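Local coordinates for pyridoxamine 5-phosphate-dependent dehydrase (PDB 3B8X), which catalyses removal of the C3' hydroxyl from GDP-4-keto-6-deoxy-D-mannose, a pyridoxal phosphate-dependent transamination-deoxygenation on the route to the O-antigen sugar L-colitose, at residues F184-F187 and A193-E196; G33-Q38 and I260-L265; V104-I109 and N339-T344; P96-G101 and K348-T353. The protein carries 1 engineered substitution. All blocks are in the same frame, centred on the assembly; numbering follows the deposited sequence.

Contact 1 (F184-F187 and A193-E196); sequences FSSF and ATME. With G4M ([(2R,3S,4R,5R)-5-(2-amino-6-oxo-1,6-dihydro-9H-purin-9-yl)-3,4-dihydroxytetrahydrofuran-2-yl]methyl (2R,3S,4S,5S,6R)-3,4-dihydroxy-5-[({3-hydroxy-2-methyl-5-[(phosphonooxy)methyl]pyridin-4-yl}methyl)amino]-6-methyltetrahydro-2H-pyran-2-yl dihydrogen diphosphate), chain O.
Thr194 OG1 is gripped from two directions: it donates to Glu196 O at 2.8 Å, standing well above that carbonyl's plane, and lies 2.8 Å from Ser186 OG. The backbone ties the same residues together, Thr194 N giving a nearly straight bond (163°) to Ser186 O at 2.9 Å. This carbonyl oxygen also receives a CH contact from Ala193 CA at 3.3 Å. Both segments border the loop that joins strand 181-185 to strand 198-202 of the large sheet, in the fold type I aminotransferase architecture of the DegT/DnrJ/EryC1 family, and 184-187 faces the cofactor-sugar adduct. Ser185 OG donates to the phosphate oxygen OP2 of the adduct at 2.7 Å while accepting from Phe187 N, an ST turn, consistent with the hydroxyl being oriented toward the phosphate. With CG opposite its backbone N (chi1 178°), the Phe187 ring reaches between the adduct and 193-196: CD2 lies 3.4 Å from the sugar oxygen O3G, and CD1 lies 3.5 Å from Met195 O. The Glu196 carboxylate runs alongside this ring, the two planes 48° apart, and is held by Arg252 and Asn250 of the second subunit.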
# COMPACT_ATOMS: atom_id res chain seq x y z
N PHE B 184 -4.27 6.28 -12.28
CA PHE B 184 -5.58 5.71 -12.52
C PHE B 184 -5.94 4.74 -11.39
O PHE B 184 -5.06 4.28 -10.65
CB PHE B 184 -5.66 4.94 -13.84
CG PHE B 184 -5.34 5.74 -15.04
CD1 PHE B 184 -4.05 6.21 -15.22
CD2 PHE B 184 -6.27 5.92 -16.05
CE1 PHE B 184 -3.70 6.90 -16.36
CE2 PHE B 184 -5.91 6.60 -17.24
CZ PHE B 184 -4.62 7.11 -17.37
N SER B 185 -7.23 4.47 -11.25
CA SER B 185 -7.70 3.50 -10.26
C SER B 185 -8.54 2.47 -10.97
O SER B 185 -9.25 2.77 -11.94
CB SER B 185 -8.58 4.17 -9.19
OG SER B 185 -9.38 3.21 -8.47
N SER B 186 -8.46 1.23 -10.50
CA SER B 186 -9.35 0.19 -11.05
C SER B 186 -10.16 -0.42 -9.89
O SER B 186 -10.31 -1.66 -9.79
CB SER B 186 -8.60 -0.87 -11.90
OG SER B 186 -7.40 -1.31 -11.29
N PHE B 187 -10.61 0.44 -8.99
CA PHE B 187 -11.48 -0.03 -7.89
C PHE B 187 -12.84 -0.47 -8.47
O PHE B 187 -13.19 -0.07 -9.57
CB PHE B 187 -11.67 1.01 -6.78
CG PHE B 187 -12.59 0.54 -5.67
CD1 PHE B 187 -12.24 -0.55 -4.90
CD2 PHE B 187 -13.84 1.14 -5.47
CE1 PHE B 187 -13.10 -1.03 -3.94
CE2 PHE B 187 -14.70 0.68 -4.46
CZ PHE B 187 -14.32 -0.42 -3.72
N ALA B 193 -12.62 -2.51 -13.27
CA ALA B 193 -12.46 -3.00 -11.91
C ALA B 193 -11.66 -4.28 -11.80
O ALA B 193 -11.94 -5.24 -12.49
CB ALA B 193 -13.85 -3.18 -11.30
N THR B 194 -10.64 -4.30 -10.95
CA THR B 194 -9.78 -5.45 -10.79
C THR B 194 -9.74 -5.80 -9.30
O THR B 194 -8.72 -6.20 -8.76
CB THR B 194 -8.35 -5.08 -11.26
OG1 THR B 194 -7.87 -3.98 -10.48
CG2 THR B 194 -8.39 -4.65 -12.69
N MET B 195 -10.88 -5.63 -8.64
CA MET B 195 -11.01 -5.82 -7.19
C MET B 195 -10.46 -4.55 -6.50
O MET B 195 -11.24 -3.79 -5.95
CB MET B 195 -10.37 -7.14 -6.71
CG MET B 195 -10.93 -8.31 -7.49
SD MET B 195 -10.49 -9.92 -6.78
CE MET B 195 -8.91 -10.08 -7.38
N GLU B 196 -9.14 -4.31 -6.55
CA GLU B 196 -8.54 -3.06 -6.13
C GLU B 196 -7.47 -2.94 -7.21
O GLU B 196 -7.09 -3.95 -7.82
CB GLU B 196 -7.88 -3.16 -4.74
CG GLU B 196 -8.85 -3.25 -3.57
CD GLU B 196 -9.16 -1.94 -2.88
OE1 GLU B 196 -8.78 -0.83 -3.35
OE2 GLU B 196 -9.83 -2.02 -1.86
OP3 G4M O . -9.87 3.96 -4.43
PL G4M O . -8.39 4.06 -4.99
OP1 G4M O . -7.27 3.91 -3.83
OP2 G4M O . -8.17 2.91 -6.09
OP4 G4M O . -8.23 5.46 -5.80
C5B G4M O . -8.11 6.49 -4.86
C5L G4M O . -8.52 7.75 -5.53
C6L G4M O . -7.54 8.66 -5.90
N1L G4M O . -7.90 9.81 -6.44
C2L G4M O . -9.15 10.15 -6.66
C2A G4M O . -9.48 11.51 -7.23
C3L G4M O . -10.20 9.29 -6.37
O3L G4M O . -11.46 9.72 -6.55
C4L G4M O . -9.87 8.01 -5.80
C4A G4M O . -10.85 7.08 -5.45
N4A G4M O . -12.11 7.41 -5.55
C4G G4M O . -13.09 6.42 -5.30
C5G G4M O . -14.34 7.03 -4.70
C6G G4M O . -14.81 8.22 -5.53
O5G G4M O . -15.29 5.98 -4.88
C3G G4M O . -12.60 5.36 -4.30
O3G G4M O . -12.30 4.18 -5.05
C2G G4M O . -13.73 5.02 -3.29
O2G G4M O . -13.47 3.80 -2.59
C1G G4M O . -15.06 4.89 -3.99
O1G G4M O . -16.04 5.07 -2.98
P2 G4M O . -17.37 4.19 -3.04
O3P G4M O . -17.99 4.22 -4.53
O4P G4M O . -18.47 4.92 -2.09
OPP G4M O . -16.86 2.74 -2.56
P G4M O . -18.06 1.72 -2.24
O1P G4M O . -19.22 2.15 -1.21
O2P G4M O . -17.22 0.51 -1.62
O5' G4M O . -18.57 1.08 -3.59
C5' G4M O . -19.65 1.82 -4.13
C4' G4M O . -20.76 0.83 -4.43
O4' G4M O . -20.20 -0.38 -5.02
C3' G4M O . -21.46 0.39 -3.12
O3' G4M O . -22.81 0.13 -3.45
C2' G4M O . -20.70 -0.90 -2.74
O2' G4M O . -21.59 -1.75 -2.01
C1' G4M O . -20.46 -1.48 -4.12
N9 G4M O . -19.32 -2.41 -4.12
C8 G4M O . -18.02 -2.09 -3.89
N7 G4M O . -17.30 -3.18 -4.02
C4 G4M O . -19.40 -3.75 -4.42
C5 G4M O . -18.08 -4.26 -4.36
C6 G4M O . -17.86 -5.65 -4.65
O6 G4M O . -16.75 -6.17 -4.63
N3 G4M O . -20.41 -4.57 -4.73
C2 G4M O . -20.19 -5.85 -4.97
N1 G4M O . -18.94 -6.41 -4.94
N2 G4M O . -21.24 -6.66 -5.26

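Contact 2 (G33-Q38 and I260-L265); sequences GEYVKQ and IGIEQL
Ile262 reaches across to the first turns of helix 34-47 and touches Tyr35 and Gln38 with a single atom. Its CB points toward the other helix but stops short of it, as do CG1 and CG2. CG1 lies opposite the carbonyl carbon (chi1 -76°), and the nearly extended next torsion (chi2 154°) carries CD1 forward to a point where it meets both partners. There the methyl comes 3.6 Å from the backbone oxygen Tyr35 O and 3.9 Å from Tyr35 CD2, meeting the ring at its edge and in its plane. On Gln38 it lies along the aliphatic part, 4.0 Å from CB, and 3.6 Å from OE1 at the amide end; the extended glutamine chain crosses the isoleucine at about a right angle. No hydrogen bond joins the segments, so the contact is a small van der Waals touch near the surface. It belongs to a longer helix-helix interface: Ile262 and Leu265 of helix 255-286 also pack on Tyr39, while Glu255, at the start of that helix, accepts from the backbone N of Gly33, Tyr35 and Val36. Helix 15-27 adjoins both, with Tyr35 on Ser23 and Ile260 on Ile21.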
# COMPACT_ATOMS: atom_id res chain seq x y z
N GLY B 33 3.48 -10.80 -11.70
CA GLY B 33 4.32 -11.40 -12.73
C GLY B 33 3.91 -10.98 -14.15
O GLY B 33 3.77 -9.79 -14.51
N GLU B 34 3.73 -12.00 -14.96
CA GLU B 34 3.45 -11.91 -16.38
C GLU B 34 2.14 -11.26 -16.79
O GLU B 34 2.13 -10.38 -17.65
CB GLU B 34 3.57 -13.31 -16.99
CG GLU B 34 4.99 -13.64 -17.42
CD GLU B 34 5.73 -12.39 -17.90
OE1 GLU B 34 5.30 -11.80 -18.91
OE2 GLU B 34 6.72 -12.01 -17.25
N TYR B 35 1.05 -11.62 -16.12
CA TYR B 35 -0.22 -10.94 -16.41
C TYR B 35 -0.14 -9.44 -16.10
O TYR B 35 -0.65 -8.63 -16.85
CB TYR B 35 -1.41 -11.60 -15.69
CG TYR B 35 -1.82 -12.93 -16.29
CD1 TYR B 35 -1.62 -14.13 -15.59
CD2 TYR B 35 -2.41 -13.01 -17.55
CE1 TYR B 35 -1.93 -15.36 -16.16
CE2 TYR B 35 -2.79 -14.25 -18.09
CZ TYR B 35 -2.53 -15.42 -17.40
OH TYR B 35 -2.85 -16.65 -17.94
N VAL B 36 0.50 -9.06 -14.98
CA VAL B 36 0.62 -7.65 -14.65
C VAL B 36 1.46 -6.95 -15.73
O VAL B 36 1.15 -5.86 -16.17
CB VAL B 36 1.33 -7.44 -13.27
CG1 VAL B 36 1.77 -5.96 -13.12
CG2 VAL B 36 0.41 -7.91 -12.15
N LYS B 37 2.53 -7.61 -16.13
CA LYS B 37 3.41 -7.06 -17.14
C LYS B 37 2.62 -6.82 -18.41
O LYS B 37 2.73 -5.76 -19.02
CB LYS B 37 4.58 -8.03 -17.40
CG LYS B 37 5.62 -8.11 -16.31
CD LYS B 37 7.03 -8.02 -16.89
CE LYS B 37 7.63 -9.40 -17.16
NZ LYS B 37 7.35 -9.90 -18.55
N GLN B 38 1.87 -7.83 -18.83
CA GLN B 38 1.07 -7.76 -20.04
C GLN B 38 0.06 -6.61 -19.91
O GLN B 38 -0.16 -5.80 -20.83
CB GLN B 38 0.29 -9.05 -20.13
CG GLN B 38 -0.25 -9.42 -21.49
CD GLN B 38 -0.81 -10.84 -21.48
OE1 GLN B 38 -2.00 -11.05 -21.78
NE2 GLN B 38 0.03 -11.81 -21.09
N ILE B 260 -7.42 -9.83 -14.74
CA ILE B 260 -8.75 -9.29 -14.85
C ILE B 260 -8.62 -8.00 -15.68
O ILE B 260 -9.49 -7.70 -16.54
CB ILE B 260 -9.31 -8.91 -13.46
CG1 ILE B 260 -9.57 -10.15 -12.60
CG2 ILE B 260 -10.55 -8.06 -13.60
CD1 ILE B 260 -9.62 -9.94 -11.07
N GLY B 261 -7.60 -7.20 -15.35
CA GLY B 261 -7.48 -5.89 -16.01
C GLY B 261 -7.38 -5.98 -17.53
O GLY B 261 -7.85 -5.09 -18.24
N ILE B 262 -6.70 -7.00 -18.02
CA ILE B 262 -6.49 -7.14 -19.46
C ILE B 262 -7.84 -7.29 -20.15
O ILE B 262 -8.07 -6.73 -21.22
CB ILE B 262 -5.71 -8.42 -19.71
CG1 ILE B 262 -4.24 -8.18 -19.34
CG2 ILE B 262 -5.98 -8.95 -21.12
CD1 ILE B 262 -3.45 -9.47 -18.91
N GLU B 263 -8.73 -8.02 -19.48
CA GLU B 263 -10.04 -8.32 -20.03
C GLU B 263 -10.79 -7.02 -20.02
O GLU B 263 -11.43 -6.70 -20.99
CB GLU B 263 -10.76 -9.37 -19.18
CG GLU B 263 -10.16 -10.77 -19.26
CD GLU B 263 -9.82 -11.23 -20.69
OE1 GLU B 263 -10.46 -10.78 -21.68
OE2 GLU B 263 -8.92 -12.07 -20.82
N GLN B 264 -10.67 -6.28 -18.92
CA GLN B 264 -11.36 -4.99 -18.73
C GLN B 264 -10.97 -3.96 -19.79
O GLN B 264 -11.83 -3.26 -20.32
CB GLN B 264 -11.10 -4.46 -17.30
CG GLN B 264 -11.79 -5.25 -16.18
CD GLN B 264 -13.29 -5.03 -16.10
OE1 GLN B 264 -13.75 -4.08 -15.46
NE2 GLN B 264 -14.07 -5.92 -16.74
N LEU B 265 -9.68 -3.86 -20.11
CA LEU B 265 -9.20 -2.91 -21.10
C LEU B 265 -9.89 -3.18 -22.45
O LEU B 265 -10.15 -2.26 -23.21
CB LEU B 265 -7.67 -2.96 -21.26
CG LEU B 265 -6.85 -2.42 -20.05
CD1 LEU B 265 -5.36 -2.45 -20.24
CD2 LEU B 265 -7.20 -0.99 -19.72

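Contact 3 (V104-I109 and N339-T344); sequences VKFVDI and NFLKNT. With NA (sodium ion), chain M.
Phe106 is met by Leu341 in a CH-pi contact: CD2 of the leucine sits over one ring face, 3.9 Å from the centroid of the Phe106 ring and 24° off its normal. The other branch, Leu341 CD1, lies 3.8 Å from Phe106 CB, and the two side chains run antiparallel alongside one another. Val104 CG1 lies over the reverse face, toward its rim, so the phenyl is sandwiched between aliphatic groups. Apolar packing continues at the far end of the ring, where Phe340 CD2 approaches Phe106 CE2 at 3.9 Å in an oblique meeting; Tyr94 touches both rings and stacks on that of Phe340. Hydrogen bonds act within 339-344 rather than across. Asn339 OD1 accepts from Leu341 N at 3.0 Å, an Asx turn with the donor above the amide carbonyl plane, and it accompanies the short 3-10 turn that presents Phe340 and Leu341. Metal coordination finishes the segment: Asn343 OD1 binds a sodium ion at 2.3 Å, with two waters and, among others, Asp345 and the backbone oxygen of Phe244 of the second subunit. This apolar cluster joins parallel strand 103-107 of the large aminotransferase sheet to a turn leading into a sodium site that bridges the dimer.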
# COMPACT_ATOMS: atom_id res chain seq x y z
N VAL B 104 1.49 22.62 0.52
CA VAL B 104 0.32 22.51 -0.35
C VAL B 104 -0.41 23.84 -0.47
O VAL B 104 -0.73 24.43 0.56
CB VAL B 104 -0.68 21.46 0.21
CG1 VAL B 104 -1.90 21.28 -0.74
CG2 VAL B 104 0.03 20.10 0.43
N LYS B 105 -0.68 24.28 -1.71
CA LYS B 105 -1.45 25.50 -1.99
C LYS B 105 -2.81 25.17 -2.58
O LYS B 105 -2.93 24.76 -3.74
CB LYS B 105 -0.75 26.39 -2.99
CG LYS B 105 -1.34 27.83 -2.98
CD LYS B 105 -0.62 28.76 -4.00
CE LYS B 105 0.40 29.75 -3.37
NZ LYS B 105 1.37 30.41 -4.37
N PHE B 106 -3.85 25.42 -1.79
CA PHE B 106 -5.18 25.11 -2.25
C PHE B 106 -5.78 26.19 -3.11
O PHE B 106 -5.68 27.37 -2.81
CB PHE B 106 -6.11 24.79 -1.10
CG PHE B 106 -5.79 23.51 -0.39
CD1 PHE B 106 -4.93 23.51 0.71
CD2 PHE B 106 -6.35 22.31 -0.80
CE1 PHE B 106 -4.60 22.31 1.35
CE2 PHE B 106 -6.09 21.12 -0.09
CZ PHE B 106 -5.20 21.13 0.97
N VAL B 107 -6.46 25.75 -4.16
CA VAL B 107 -7.16 26.66 -5.08
C VAL B 107 -8.60 26.19 -5.30
O VAL B 107 -8.84 24.99 -5.39
CB VAL B 107 -6.45 26.66 -6.42
CG1 VAL B 107 -7.18 27.54 -7.43
CG2 VAL B 107 -5.01 27.15 -6.24
N ASP B 108 -9.55 27.13 -5.34
CA ASP B 108 -10.97 26.85 -5.57
C ASP B 108 -11.21 26.19 -6.92
O ASP B 108 -10.44 26.28 -7.88
CB ASP B 108 -11.79 28.16 -5.62
CG ASP B 108 -13.20 28.03 -5.01
OD1 ASP B 108 -13.61 26.94 -4.56
OD2 ASP B 108 -13.92 29.05 -4.97
N ILE B 109 -12.37 25.56 -6.99
CA ILE B 109 -12.78 24.87 -8.18
C ILE B 109 -13.77 25.77 -8.89
O ILE B 109 -14.26 26.78 -8.34
CB ILE B 109 -13.54 23.59 -7.81
CG1 ILE B 109 -14.65 23.92 -6.80
CG2 ILE B 109 -12.58 22.57 -7.20
CD1 ILE B 109 -16.03 23.24 -7.10
N ASN B 339 -15.54 20.28 0.10
CA ASN B 339 -14.48 21.24 0.35
C ASN B 339 -13.48 20.66 1.34
O ASN B 339 -13.71 20.60 2.56
CB ASN B 339 -15.05 22.51 0.97
CG ASN B 339 -13.95 23.48 1.36
OD1 ASN B 339 -12.87 23.47 0.78
ND2 ASN B 339 -14.23 24.34 2.31
N PHE B 340 -12.37 20.18 0.81
CA PHE B 340 -11.39 19.57 1.66
C PHE B 340 -10.91 20.54 2.73
O PHE B 340 -10.42 20.12 3.76
CB PHE B 340 -10.22 19.06 0.82
CG PHE B 340 -9.33 18.08 1.53
CD1 PHE B 340 -9.74 16.77 1.71
CD2 PHE B 340 -8.08 18.45 1.99
CE1 PHE B 340 -8.93 15.84 2.36
CE2 PHE B 340 -7.24 17.54 2.65
CZ PHE B 340 -7.70 16.24 2.86
N LEU B 341 -11.04 21.85 2.51
CA LEU B 341 -10.51 22.72 3.54
C LEU B 341 -11.23 22.68 4.84
O LEU B 341 -10.77 23.20 5.84
CB LEU B 341 -10.23 24.13 3.05
CG LEU B 341 -9.11 23.88 2.07
CD1 LEU B 341 -9.46 24.37 0.67
CD2 LEU B 341 -7.79 24.41 2.63
N LYS B 342 -12.35 21.99 4.87
CA LYS B 342 -13.05 21.92 6.11
C LYS B 342 -12.34 20.99 7.05
O LYS B 342 -12.62 21.00 8.25
CB LYS B 342 -14.45 21.37 5.87
CG LYS B 342 -14.42 19.91 5.50
CD LYS B 342 -15.76 19.36 5.06
CE LYS B 342 -15.54 18.38 3.89
NZ LYS B 342 -16.76 17.60 3.51
N ASN B 343 -11.46 20.16 6.52
CA ASN B 343 -10.82 19.12 7.32
C ASN B 343 -9.71 19.57 8.25
O ASN B 343 -8.52 19.29 8.06
CB ASN B 343 -10.40 17.91 6.46
CG ASN B 343 -11.59 17.22 5.77
OD1 ASN B 343 -12.44 16.60 6.42
ND2 ASN B 343 -11.62 17.27 4.43
N THR B 344 -10.12 20.23 9.31
CA THR B 344 -9.20 20.71 10.32
C THR B 344 -8.46 19.56 10.98
O THR B 344 -7.32 19.72 11.41
CB THR B 344 -9.97 21.56 11.40
OG1 THR B 344 -11.24 20.97 11.67
CG2 THR B 344 -10.16 22.97 10.90
NA NA M . -12.30 15.77 8.58
O HOH W 1 -13.16 17.95 9.33
O HOH W 2 -14.63 15.71 8.75

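Contact 4 (P96-G101 and K348-T353); sequences PLQQYG and KYFDYT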
# COMPACT_ATOMS: atom_id res chain seq x y z
N PRO B 96 -0.31 12.05 0.31
CA PRO B 96 1.09 11.83 -0.09
C PRO B 96 1.79 13.20 -0.08
O PRO B 96 2.98 13.31 0.06
CB PRO B 96 0.98 11.29 -1.54
CG PRO B 96 -0.43 10.73 -1.64
CD PRO B 96 -1.28 11.54 -0.67
N LEU B 97 1.03 14.28 -0.22
CA LEU B 97 1.67 15.58 -0.30
C LEU B 97 2.22 15.88 1.05
O LEU B 97 3.37 16.26 1.21
CB LEU B 97 0.66 16.64 -0.76
CG LEU B 97 -0.07 16.42 -2.09
CD1 LEU B 97 -0.87 17.66 -2.43
CD2 LEU B 97 0.92 16.10 -3.25
N GLN B 98 1.40 15.63 2.06
CA GLN B 98 1.83 15.90 3.43
C GLN B 98 2.85 14.86 3.84
O GLN B 98 3.68 15.13 4.68
CB GLN B 98 0.65 15.71 4.37
CG GLN B 98 0.94 15.95 5.85
CD GLN B 98 1.40 14.70 6.60
OE1 GLN B 98 1.23 13.56 6.15
NE2 GLN B 98 2.06 14.92 7.74
N GLN B 99 2.70 13.65 3.32
CA GLN B 99 3.59 12.56 3.65
C GLN B 99 4.99 12.81 3.15
O GLN B 99 5.94 12.32 3.73
CB GLN B 99 3.00 11.23 3.21
CG GLN B 99 1.77 10.94 4.10
CD GLN B 99 0.75 9.96 3.47
OE1 GLN B 99 0.82 9.64 2.28
NE2 GLN B 99 -0.14 9.40 4.32
N TYR B 100 5.13 13.62 2.10
CA TYR B 100 6.45 13.98 1.59
C TYR B 100 6.89 15.38 1.96
O TYR B 100 7.82 15.91 1.37
CB TYR B 100 6.58 13.72 0.10
CG TYR B 100 6.76 12.23 -0.11
CD1 TYR B 100 5.69 11.34 0.06
CD2 TYR B 100 8.04 11.70 -0.31
CE1 TYR B 100 5.88 9.96 -0.01
CE2 TYR B 100 8.24 10.35 -0.33
CZ TYR B 100 7.17 9.48 -0.18
OH TYR B 100 7.43 8.14 -0.33
N GLY B 101 6.19 15.94 2.95
CA GLY B 101 6.48 17.27 3.49
C GLY B 101 6.45 18.44 2.51
O GLY B 101 7.22 19.38 2.63
N LYS B 348 -4.37 19.79 10.23
CA LYS B 348 -3.40 20.13 11.25
C LYS B 348 -2.04 19.51 11.04
O LYS B 348 -1.06 19.99 11.62
CB LYS B 348 -3.91 19.89 12.67
CG LYS B 348 -4.16 18.44 13.08
CD LYS B 348 -4.17 18.40 14.62
CE LYS B 348 -4.77 17.14 15.21
NZ LYS B 348 -5.11 17.35 16.65
N TYR B 349 -1.96 18.49 10.18
CA TYR B 349 -0.70 17.81 9.93
C TYR B 349 -0.02 18.34 8.67
O TYR B 349 1.09 17.92 8.32
CB TYR B 349 -0.92 16.29 9.83
CG TYR B 349 -1.65 15.70 11.01
CD1 TYR B 349 -2.97 15.36 10.94
CD2 TYR B 349 -0.98 15.46 12.23
CE1 TYR B 349 -3.63 14.79 12.02
CE2 TYR B 349 -1.66 14.91 13.34
CZ TYR B 349 -2.99 14.58 13.22
OH TYR B 349 -3.63 14.04 14.33
N PHE B 350 -0.70 19.25 7.99
CA PHE B 350 -0.19 19.82 6.74
C PHE B 350 0.52 21.15 6.93
O PHE B 350 0.21 21.91 7.83
CB PHE B 350 -1.36 20.11 5.80
CG PHE B 350 -1.84 18.92 5.03
CD1 PHE B 350 -2.36 17.82 5.69
CD2 PHE B 350 -1.78 18.91 3.63
CE1 PHE B 350 -2.82 16.73 4.97
CE2 PHE B 350 -2.22 17.78 2.89
CZ PHE B 350 -2.75 16.70 3.57
N ASP B 351 1.36 21.47 5.95
CA ASP B 351 2.00 22.76 5.81
C ASP B 351 1.27 23.26 4.55
O ASP B 351 1.60 22.87 3.44
CB ASP B 351 3.49 22.55 5.52
CG ASP B 351 4.15 23.81 4.98
OD1 ASP B 351 3.59 24.89 5.21
OD2 ASP B 351 5.21 23.73 4.31
N TYR B 352 0.24 24.07 4.70
CA TYR B 352 -0.49 24.49 3.52
C TYR B 352 -0.99 25.90 3.64
O TYR B 352 -1.01 26.49 4.72
CB TYR B 352 -1.75 23.64 3.36
CG TYR B 352 -2.82 23.94 4.40
CD1 TYR B 352 -3.99 24.62 4.07
CD2 TYR B 352 -2.66 23.51 5.71
CE1 TYR B 352 -4.98 24.86 5.03
CE2 TYR B 352 -3.63 23.75 6.69
CZ TYR B 352 -4.78 24.43 6.34
OH TYR B 352 -5.71 24.68 7.33
N THR B 353 -1.49 26.40 2.52
CA THR B 353 -2.08 27.73 2.47
C THR B 353 -3.28 27.65 1.54
O THR B 353 -3.43 26.70 0.78
CB THR B 353 -1.08 28.75 1.84
OG1 THR B 353 -1.60 30.08 1.96
CG2 THR B 353 -0.86 28.45 0.38
O HOH W 3 7.03 21.48 4.63
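Gln98 lies across the ring of Phe350 with its aliphatic root and turns its amide back to the neighbouring backbone. CB is nearly centred over one face, 3.6 Å from the centroid of the Phe350 ring and only 12° off its normal, a CH-pi contact. CG stands opposite the backbone N (chi1 180°), and a sharp bend at the next torsion swings the amide round to Tyr349 O; the amide plane makes 41° with the Phe350 ring. NE2 donates to this carbonyl oxygen, Tyr349 O, at 3.2 Å; the donor sits above the carbonyl plane. Tyr349 itself meets the glutamine through its root, CB being 3.9 Å from Gln98 NE2, while its ring leads off to an edge-to-face meeting with Phe71 of the second subunit. Pro247 of that subunit packs on both Gln98 and Tyr349. Farther along, one water donates to Gly101 O and to Asp351 OD2, both at 2.9 Å, and Asp351 also forms a salt bridge with Arg103. Gly101, with positive phi, is the C-prime residue of the Schellman motif that ends helix 91-99. That helix is the crossover of a beta-alpha-beta unit linking parallel strands 82-86 and 103-107, and Gln98 fastens it to the approach to 351-354, an outermost strand of the large sheet within this chain.

The four contacts form two touching pairs. Contact 1 meets contact 2 where Gln264 OE1 lies 2.9 Å from Ala193 N, a probable hydrogen bond, and Met195 packs on Ile260. Contacts 3 and 4 lie on neighbouring strands of the large sheet, 103-107 and 351-354, with Val104 O 2.9 Å from Thr353 N. Strand 181-185 of contact 1 belongs to this same sheet, yet the centres of contacts 1 and 3 are about 26 Å apart, on opposite sides of the chain's centre. Contact 1 alone touches the bound adduct; the side chains of Tyr35, Phe340 and Phe350 stay about 11, 10 and 13 Å from one. Contacts 1, 3 and 4 all reach the second subunit.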